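Side-chain contact in actin depolymerization factor 2 (Plasmodium berghei, PDB 2XFA), which probably binds actin and regulates the turnover of actin filaments in the malaria parasite: residues T54-D57 and N58-M61. Residues are numbered along the deposited sequence; the frame is centred on the assembly and turned at random.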
ATOM      1  N   THR A  54      10.993  12.828   0.190  1.00104.32           N
ATOM      2  CA  THR A  54      11.585  12.698   1.512  1.00100.24           C
ATOM      3  C   THR A  54      10.574  12.843   2.638  1.00 95.15           C
ATOM      4  O   THR A  54      10.706  12.217   3.684  1.00 94.87           O
ATOM      5  CB  THR A  54      12.659  13.769   1.708  1.00108.86           C
ATOM      6  OG1 THR A  54      12.050  14.975   2.185  1.00112.73           O
ATOM      7  CG2 THR A  54      13.356  14.054   0.386  1.00110.88           C
ATOM      8  N   SER A  55       9.575  13.690   2.423  1.00 91.33           N
ATOM      9  CA  SER A  55       8.579  13.993   3.442  1.00 80.77           C
ATOM     10  C   SER A  55       7.582  12.842   3.598  1.00 70.38           C
ATOM     11  O   SER A  55       7.128  12.281   2.610  1.00 64.05           O
ATOM     12  CB  SER A  55       7.837  15.274   3.051  1.00 79.20           C
ATOM     13  OG  SER A  55       7.057  15.771   4.120  1.00 87.20           O
ATOM     14  N   LEU A  56       7.239  12.497   4.836  1.00 65.01           N
ATOM     15  CA  LEU A  56       6.200  11.505   5.097  1.00 56.84           C
ATOM     16  C   LEU A  56       4.847  12.035   4.633  1.00 53.67           C
ATOM     17  O   LEU A  56       4.111  11.397   3.870  1.00 50.06           O
ATOM     18  CB  LEU A  56       6.118  11.206   6.591  1.00 61.27           C
ATOM     19  CG  LEU A  56       5.061  10.167   6.982  1.00 61.73           C
ATOM     20  CD1 LEU A  56       5.284   8.880   6.217  1.00 63.30           C
ATOM     21  CD2 LEU A  56       5.086   9.906   8.481  1.00 68.08           C
ATOM     22  N   ASP A  57       4.520  13.210   5.130  1.00 60.72           N
ATOM     23  CA  ASP A  57       3.306  13.893   4.757  1.00 64.98           C
ATOM     24  C   ASP A  57       3.228  14.045   3.255  1.00 60.17           C
ATOM     25  O   ASP A  57       2.172  13.834   2.670  1.00 52.80           O
ATOM     26  CB  ASP A  57       3.284  15.218   5.468  1.00 71.69           C
ATOM     27  CG  ASP A  57       3.751  15.074   6.902  1.00 93.61           C
ATOM     28  OD1 ASP A  57       2.899  14.772   7.765  1.00105.81           O
ATOM     29  OD2 ASP A  57       4.972  15.199   7.157  1.00 95.21           O
ATOM     30  N   ASN A  58       4.347  14.345   2.613  1.00 57.02           N
ATOM     31  CA  ASN A  58       4.315  14.414   1.162  1.00 58.83           C
ATOM     32  C   ASN A  58       4.097  13.053   0.530  1.00 51.89           C
ATOM     33  O   ASN A  58       3.437  12.939  -0.498  1.00 52.13           O
ATOM     34  CB  ASN A  58       5.565  15.076   0.591  1.00 80.17           C
ATOM     35  CG  ASN A  58       5.240  16.038  -0.540  1.00 95.94           C
ATOM     36  OD1 ASN A  58       5.153  15.647  -1.706  1.00 99.31           O
ATOM     37  ND2 ASN A  58       5.036  17.306  -0.193  1.00 98.94           N
ATOM     38  N   ILE A  59       4.632  11.997   1.122  1.00 41.13           N
ATOM     39  CA  ILE A  59       4.442  10.718   0.468  1.00 40.73           C
ATOM     40  C   ILE A  59       2.980  10.253   0.606  1.00 34.99           C
ATOM     41  O   ILE A  59       2.392   9.754  -0.343  1.00 40.49           O
ATOM     42  CB  ILE A  59       5.506   9.674   0.897  1.00 59.96           C
ATOM     43  CG1 ILE A  59       5.278   8.354   0.180  1.00 49.35           C
ATOM     44  CG2 ILE A  59       5.476   9.444   2.385  1.00 64.51           C
ATOM     45  CD1 ILE A  59       4.389   7.457   0.932  1.00 52.89           C
ATOM     46  N   ILE A  60       2.413  10.435   1.794  1.00 38.53           N
ATOM     47  CA  ILE A  60       1.015  10.150   2.087  1.00 40.56           C
ATOM     48  C   ILE A  60       0.091  10.963   1.151  1.00 38.84           C
ATOM     49  O   ILE A  60      -0.884  10.431   0.619  1.00 34.67           O
ATOM     50  CB  ILE A  60       0.692  10.493   3.557  1.00 42.45           C
ATOM     51  CG1 ILE A  60       1.414   9.530   4.513  1.00 43.58           C
ATOM     52  CG2 ILE A  60      -0.809  10.484   3.811  1.00 43.55           C
ATOM     53  CD1 ILE A  60       1.484  10.057   5.947  1.00 41.46           C
ATOM     54  N   MET A  61       0.440  12.224   0.914  1.00 36.90           N
ATOM     55  CA  MET A  61      -0.328  13.056  -0.021  1.00 37.59           C
ATOM     56  C   MET A  61      -0.297  12.484  -1.436  1.00 48.86           C
ATOM     57  O   MET A  61      -1.337  12.382  -2.107  1.00 44.78           O
ATOM     58  CB  MET A  61       0.182  14.492   0.003  1.00 40.31           C
ATOM     59  CG  MET A  61      -0.529  15.424  -0.943  1.00 70.81           C
ATOM     60  SD  MET A  61       0.378  16.974  -1.077  1.00122.77           S
ATOM     61  CE  MET A  61       1.967  16.384  -1.657  1.00131.47           C
TER
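Met61 N and Ile59 N donate to the carbonyls four residues earlier, at 2.9 Å from Asp57 O and 2.9 Å from Ser55 O respectively. The second bond is the more bent, its N-H···O angle being 138°. Ser55 is the N-cap of helix 56-65. With the hydroxyl of Ser55 anti to the backbone N (chi1 -168°), its OG faces the first turn and accepts a weak capping bond from Asn58 N. This bond, from Asn58 N to Ser55 OG, is 3.4 Å long. Beside it, Ser55 CB and Asn58 CB sit 3.4 Å apart. Asp57 directs its CB away from residues 58-61, and its OD1 forms a salt bridge with Lys142 of helix 137-146. In the ADF-homology fold the helix packs on the central mixed sheet and against helix 137-146. Leu56 crosses both isoleucines: Leu56 CD1 lies 3.9 Å from Ile59 CG2, and Leu56 CG meets Ile60 CD1 at 3.7 Å. Leu56 and Ile59 continue onto Met79 of strand 73-81, whereas Ile60 reaches Glu138 and Leu141, and Met61 also touches Glu138.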